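Local coordinates for beta-N-acetylhexosaminidase (Thermotoga neapolitana, PDB 5BZA), which probably hydrolyses terminal non-reducing N-acetyl-D-hexosamine residues in N-acetyl-beta-D-hexosaminides, as a glycoside hydrolase of family 3, at residues Leu349-Asn354 against Val383-Ile388; Ile400-Val405 against Thr425-Ile430. All coordinates share one frame; numbering follows the deposited sequence.

Interaction 1: residues Leu349-Asn354 against Val383-Ile388; sequences LLVPSN and VIRYDI
Strands 349-352 and 383-386 run parallel, and their backbones carry most of the bonding. Ile384 bonds to strand 349-352 through both its N and its O: N reaches Leu349 O at 2.7 Å, almost along the C=O axis, and O accepts from Val351 N. The next bond, Tyr386 N to Val351 O at 3.0 Å, is more bent, with the donor above the carbonyl plane. Here the register loosens. The Pro352 and Tyr386 side chains diverge, and only a weak Ser353 N to Tyr386 O bond follows. Arg385 lies alongside Val351 on the same face. The bend at chi2 (-62°) sets CD 3.7 Å from Val351 CB, and the bend at chi3 carries NH1 on to Pro352 O. That bond is very short (2.5 Å) and in the guanidinium plane, but far from straight (124° at the hydrogen). NH2 forms a salt bridge with Asp368 OD1. Tyr386 takes the crowded chi1 position (71°), and Pro352 CA sits over its ring face in a CH-pi contact. Earlier in the strands, Leu350 CD2 packs on Ile384 CB at 3.6 Å. This is the strand pairing of a beta-alpha-beta unit at the sheet edge. Its helix 364-377 touches Leu349, Val351 and Arg385, and strand 399-404 flanks 347-352 on its other edge.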
loop_
_atom_site.group_PDB
_atom_site.type_symbol
_atom_site.label_atom_id
_atom_site.label_comp_id
_atom_site.label_asym_id
_atom_site.label_seq_id
_atom_site.Cartn_x
_atom_site.Cartn_y
_atom_site.Cartn_z
ATOM N N LEU B 349 -2.333 -17.297 26.426
ATOM C CA LEU B 349 -1.989 -17.386 25.011
ATOM C C LEU B 349 -0.586 -17.917 24.848
ATOM O O LEU B 349 0.387 -17.326 25.350
ATOM C CB LEU B 349 -2.056 -16.023 24.324
ATOM C CG LEU B 349 -3.381 -15.255 24.187
ATOM C CD1 LEU B 349 -3.138 -13.931 23.468
ATOM C CD2 LEU B 349 -4.445 -16.093 23.461
ATOM N N LEU B 350 -0.475 -18.995 24.081
ATOM C CA LEU B 350 0.819 -19.571 23.807
ATOM C C LEU B 350 1.103 -19.237 22.373
ATOM O O LEU B 350 0.396 -19.699 21.462
ATOM C CB LEU B 350 0.827 -21.095 24.030
ATOM C CG LEU B 350 0.677 -21.562 25.477
ATOM C CD1 LEU B 350 0.697 -23.097 25.624
ATOM C CD2 LEU B 350 1.792 -20.938 26.295
ATOM N N VAL B 351 2.125 -18.423 22.162
ATOM C CA VAL B 351 2.345 -17.881 20.834
ATOM C C VAL B 351 3.771 -18.147 20.406
ATOM O O VAL B 351 4.680 -17.854 21.173
ATOM C CB VAL B 351 2.059 -16.343 20.794
ATOM C CG1 VAL B 351 2.450 -15.763 19.442
ATOM C CG2 VAL B 351 0.578 -16.054 21.133
ATOM N N PRO B 352 3.975 -18.706 19.186
ATOM C CA PRO B 352 5.320 -18.939 18.625
ATOM C C PRO B 352 6.206 -17.717 18.829
ATOM O O PRO B 352 5.745 -16.602 18.625
ATOM C CB PRO B 352 5.054 -19.185 17.138
ATOM C CG PRO B 352 3.686 -19.806 17.129
ATOM C CD PRO B 352 2.917 -19.196 18.284
ATOM N N SER B 353 7.453 -17.958 19.217
ATOM C CA SER B 353 8.402 -16.920 19.619
ATOM C C SER B 353 8.858 -15.922 18.576
ATOM O O SER B 353 9.375 -14.869 18.961
ATOM C CB SER B 353 9.657 -17.572 20.192
ATOM O OG SER B 353 10.609 -16.584 20.538
ATOM N N ASN B 354 8.683 -16.198 17.281
ATOM C CA ASN B 354 9.094 -15.195 16.275
ATOM C C ASN B 354 10.596 -14.878 16.342
ATOM O O ASN B 354 11.020 -13.995 17.100
ATOM C CB ASN B 354 8.289 -13.889 16.447
ATOM C CG ASN B 354 8.869 -12.705 15.636
ATOM O OD1 ASN B 354 9.524 -12.885 14.598
ATOM N ND2 ASN B 354 8.643 -11.486 16.136
ATOM N N VAL B 383 0.381 -13.815 28.247
ATOM C CA VAL B 383 0.889 -14.099 26.911
ATOM C C VAL B 383 2.271 -14.716 27.063
ATOM O O VAL B 383 3.196 -14.064 27.567
ATOM C CB VAL B 383 0.986 -12.838 26.032
ATOM C CG1 VAL B 383 1.643 -13.181 24.712
ATOM C CG2 VAL B 383 -0.380 -12.259 25.795
ATOM N N ILE B 384 2.393 -15.968 26.620
ATOM C CA ILE B 384 3.641 -16.738 26.711
ATOM C C ILE B 384 4.139 -17.061 25.333
ATOM O O ILE B 384 3.425 -17.629 24.498
ATOM C CB ILE B 384 3.472 -18.052 27.517
ATOM C CG1 ILE B 384 2.993 -17.769 28.949
ATOM C CG2 ILE B 384 4.798 -18.874 27.554
ATOM C CD1 ILE B 384 2.480 -19.015 29.638
ATOM N N ARG B 385 5.397 -16.734 25.111
ATOM C CA ARG B 385 6.006 -16.929 23.812
ATOM C C ARG B 385 6.854 -18.217 23.880
ATOM O O ARG B 385 7.788 -18.291 24.669
ATOM C CB ARG B 385 6.847 -15.710 23.467
ATOM C CG ARG B 385 6.022 -14.429 23.169
ATOM C CD ARG B 385 5.091 -14.556 21.967
ATOM N NE ARG B 385 5.158 -13.282 21.263
ATOM C CZ ARG B 385 5.408 -13.140 19.971
ATOM N NH1 ARG B 385 5.600 -14.187 19.190
ATOM N NH2 ARG B 385 5.469 -11.928 19.463
ATOM N N TYR B 386 6.480 -19.263 23.154
ATOM C CA TYR B 386 7.239 -20.512 23.250
ATOM C C TYR B 386 8.145 -20.723 22.052
ATOM O O TYR B 386 8.001 -20.083 21.011
ATOM C CB TYR B 386 6.306 -21.708 23.404
ATOM C CG TYR B 386 5.517 -22.064 22.170
ATOM C CD1 TYR B 386 4.362 -21.355 21.800
ATOM C CD2 TYR B 386 5.912 -23.133 21.375
ATOM C CE1 TYR B 386 3.638 -21.721 20.660
ATOM C CE2 TYR B 386 5.202 -23.496 20.246
ATOM C CZ TYR B 386 4.079 -22.806 19.888
ATOM O OH TYR B 386 3.420 -23.220 18.753
ATOM N N ASP B 387 9.073 -21.659 22.192
ATOM C CA ASP B 387 10.028 -21.975 21.129
ATOM C C ASP B 387 9.415 -23.066 20.257
ATOM O O ASP B 387 8.940 -24.079 20.774
ATOM C CB ASP B 387 11.345 -22.417 21.780
ATOM C CG ASP B 387 12.419 -22.809 20.791
ATOM O OD1 ASP B 387 12.163 -22.956 19.565
ATOM O OD2 ASP B 387 13.547 -23.005 21.288
ATOM N N ILE B 388 9.410 -22.863 18.941
ATOM C CA ILE B 388 8.725 -23.820 18.077
ATOM C C ILE B 388 9.510 -25.138 18.017
ATOM O O ILE B 388 8.925 -26.222 17.868
ATOM C CB ILE B 388 8.469 -23.283 16.637
ATOM C CG1 ILE B 388 9.772 -22.936 15.926
ATOM C CG2 ILE B 388 7.450 -22.103 16.652
ATOM C CD1 ILE B 388 9.565 -22.619 14.465
#

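Interaction 2: residues Ile400-Val405 against Thr425-Ile430; sequences IFDFVV and TIYFII
Phe428 lays one ring face against Phe403 in an offset stack, with centroids 4.6 Å apart and planes at 23°. Phe403 CE1 lies over the Phe428 ring, displaced toward its rim. Farther out on the Phe428 ring, CE1 comes over a face of Phe401, 3.4 Å from Phe401 CG. That pair is oblique, with planes at 57°. Strand alternation puts the three rings on one face of the sheet as an aromatic cluster, and a shared chi1 near -70° (CG anti to the carbonyl carbon) leans them in the same sense. Ile426 packs beside the cluster, its CD1 3.7 Å from Phe401 CE1.

The opposite face carries Asp402 and Tyr427. Asp402 has CG anti to the backbone N, and its OD2 comes up to the edge of the Tyr427 ring, 3.2 Å from Tyr427 CE1. This buried carboxylate oxygen is hydrogen-bonded to His417 ND1, while the Tyr427 hydroxyl bonds to His417 O. A charge on Asp402 would probably be steadied by that imidazole. Val404 CG2 meets the same ring at its edge.

Between the two faces runs the parallel backbone ladder. Asp402 N bonds to Ile426 O and Asp402 O accepts from Phe428 N, each at 2.8 Å. The ladder ends in a weak bond from Ile430 N to Val404 O at 3.4 Å.

The strands belong to a beta-alpha-beta unit with helix 411-418 between them. Helix 452-463 covers the phenylalanine face, strand 347-352 flanks 399-404, and strand 443-446 flanks 425-429.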
loop_
_atom_site.group_PDB
_atom_site.type_symbol
_atom_site.label_atom_id
_atom_site.label_comp_id
_atom_site.label_asym_id
_atom_site.label_seq_id
_atom_site.Cartn_x
_atom_site.Cartn_y
_atom_site.Cartn_z
ATOM N N ILE B 400 -6.801 -22.186 27.528
ATOM C CA ILE B 400 -5.495 -22.052 26.928
ATOM C C ILE B 400 -5.632 -22.105 25.420
ATOM O O ILE B 400 -6.297 -22.997 24.888
ATOM C CB ILE B 400 -4.533 -23.136 27.410
ATOM C CG1 ILE B 400 -4.496 -23.157 28.939
ATOM C CG2 ILE B 400 -3.138 -22.835 26.886
ATOM C CD1 ILE B 400 -3.600 -24.254 29.557
ATOM N N PHE B 401 -5.017 -21.131 24.744
ATOM C CA PHE B 401 -4.989 -21.115 23.286
ATOM C C PHE B 401 -3.585 -21.453 22.870
ATOM O O PHE B 401 -2.681 -20.621 23.043
ATOM C CB PHE B 401 -5.357 -19.745 22.685
ATOM C CG PHE B 401 -6.814 -19.362 22.810
ATOM C CD1 PHE B 401 -7.746 -20.237 23.335
ATOM C CD2 PHE B 401 -7.259 -18.143 22.304
ATOM C CE1 PHE B 401 -9.086 -19.882 23.437
ATOM C CE2 PHE B 401 -8.619 -17.773 22.377
ATOM C CZ PHE B 401 -9.533 -18.645 22.946
ATOM N N ASP B 402 -3.385 -22.644 22.299
ATOM C CA ASP B 402 -2.057 -23.000 21.808
ATOM C C ASP B 402 -2.025 -22.711 20.301
ATOM O O ASP B 402 -2.755 -23.311 19.496
ATOM C CB ASP B 402 -1.726 -24.472 22.144
ATOM C CG ASP B 402 -0.387 -24.960 21.551
ATOM O OD1 ASP B 402 0.472 -24.125 21.154
ATOM O OD2 ASP B 402 -0.165 -26.214 21.560
ATOM N N PHE B 403 -1.184 -21.758 19.924
ATOM C CA PHE B 403 -1.060 -21.409 18.515
ATOM C C PHE B 403 0.062 -22.236 17.932
ATOM O O PHE B 403 1.260 -21.913 18.021
ATOM C CB PHE B 403 -0.838 -19.907 18.335
ATOM C CG PHE B 403 -2.063 -19.097 18.643
ATOM C CD1 PHE B 403 -3.048 -18.918 17.678
ATOM C CD2 PHE B 403 -2.287 -18.615 19.916
ATOM C CE1 PHE B 403 -4.199 -18.210 17.964
ATOM C CE2 PHE B 403 -3.446 -17.909 20.205
ATOM C CZ PHE B 403 -4.397 -17.709 19.227
ATOM N N VAL B 404 -0.360 -23.343 17.353
ATOM C CA VAL B 404 0.545 -24.433 17.012
ATOM C C VAL B 404 1.264 -24.216 15.677
ATOM O O VAL B 404 0.638 -24.014 14.635
ATOM C CB VAL B 404 -0.208 -25.735 16.947
ATOM C CG1 VAL B 404 0.758 -26.868 16.640
ATOM C CG2 VAL B 404 -0.994 -25.968 18.259
ATOM N N VAL B 405 2.588 -24.302 15.737
ATOM C CA VAL B 405 3.479 -24.294 14.579
ATOM C C VAL B 405 4.415 -25.533 14.699
ATOM O O VAL B 405 4.863 -25.866 15.814
ATOM C CB VAL B 405 4.265 -22.983 14.516
ATOM C CG1 VAL B 405 5.405 -23.057 13.520
ATOM C CG2 VAL B 405 3.317 -21.819 14.186
ATOM N N THR B 425 -7.923 -26.569 26.552
ATOM C CA THR B 425 -6.935 -26.070 25.603
ATOM C C THR B 425 -7.559 -26.119 24.227
ATOM O O THR B 425 -8.245 -27.076 23.881
ATOM C CB THR B 425 -5.632 -26.862 25.606
ATOM O OG1 THR B 425 -5.030 -26.760 26.893
ATOM C CG2 THR B 425 -4.662 -26.308 24.555
ATOM N N ILE B 426 -7.375 -25.040 23.470
ATOM C CA ILE B 426 -7.807 -24.999 22.081
ATOM C C ILE B 426 -6.563 -24.871 21.242
ATOM O O ILE B 426 -5.718 -23.988 21.493
ATOM C CB ILE B 426 -8.776 -23.842 21.808
ATOM C CG1 ILE B 426 -9.954 -23.920 22.784
ATOM C CG2 ILE B 426 -9.309 -23.917 20.385
ATOM C CD1 ILE B 426 -11.043 -22.904 22.514
ATOM N N TYR B 427 -6.451 -25.778 20.267
ATOM C CA TYR B 427 -5.305 -25.822 19.385
ATOM C C TYR B 427 -5.632 -25.070 18.115
ATOM O O TYR B 427 -6.578 -25.422 17.385
ATOM C CB TYR B 427 -4.900 -27.272 19.060
ATOM C CG TYR B 427 -4.377 -27.970 20.278
ATOM C CD1 TYR B 427 -3.050 -27.807 20.660
ATOM C CD2 TYR B 427 -5.208 -28.765 21.068
ATOM C CE1 TYR B 427 -2.561 -28.392 21.788
ATOM C CE2 TYR B 427 -4.717 -29.385 22.223
ATOM C CZ TYR B 427 -3.397 -29.191 22.569
ATOM O OH TYR B 427 -2.878 -29.793 23.693
ATOM N N PHE B 428 -4.844 -24.033 17.857
ATOM C CA PHE B 428 -4.989 -23.291 16.622
ATOM C C PHE B 428 -3.877 -23.738 15.702
ATOM O O PHE B 428 -2.714 -23.367 15.902
ATOM C CB PHE B 428 -4.938 -21.758 16.863
ATOM C CG PHE B 428 -6.116 -21.212 17.644
ATOM C CD1 PHE B 428 -6.187 -21.362 19.025
ATOM C CD2 PHE B 428 -7.140 -20.512 16.996
ATOM C CE1 PHE B 428 -7.278 -20.843 19.757
ATOM C CE2 PHE B 428 -8.238 -19.990 17.722
ATOM C CZ PHE B 428 -8.304 -20.165 19.096
ATOM N N ILE B 429 -4.213 -24.537 14.696
ATOM C CA ILE B 429 -3.176 -24.986 13.780
ATOM C C ILE B 429 -3.069 -24.014 12.630
ATOM O O ILE B 429 -3.922 -23.975 11.753
ATOM C CB ILE B 429 -3.392 -26.450 13.269
ATOM C CG1 ILE B 429 -2.964 -27.440 14.367
ATOM C CG2 ILE B 429 -2.411 -26.739 12.142
ATOM C CD1 ILE B 429 -4.064 -28.001 15.229
ATOM N N ILE B 430 -2.024 -23.199 12.679
ATOM C CA ILE B 430 -1.981 -22.015 11.838
ATOM C C ILE B 430 -1.009 -22.050 10.665
ATOM O O ILE B 430 -1.034 -21.155 9.834
ATOM C CB ILE B 430 -1.694 -20.757 12.692
ATOM C CG1 ILE B 430 -0.310 -20.812 13.335
ATOM C CG2 ILE B 430 -2.799 -20.569 13.717
ATOM C CD1 ILE B 430 0.038 -19.501 14.058
#

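How the interactions relate
Following the chain, interaction 1 closes first. It brings 383-388 back beside 349-354 after helix 364-377. Interaction 2 opens later and closes when 425-430 returns beside 400-405 past helix 411-418. The two loops are in series and neither nests in nor crosses the other. They meet toward one edge of the mixed sheet, where strand 347-352 lies between 399-404 and the outermost strand 380-386. Leu350 N probably bonds to Phe401 O at 2.9 Å. Tyr386 OH reaches across to Phe403 O at 2.6 Å, probably also a hydrogen bond. Together the contacts order four consecutive strands of the C-terminal domain as 425-429, 399-404, 347-352 and 380-386.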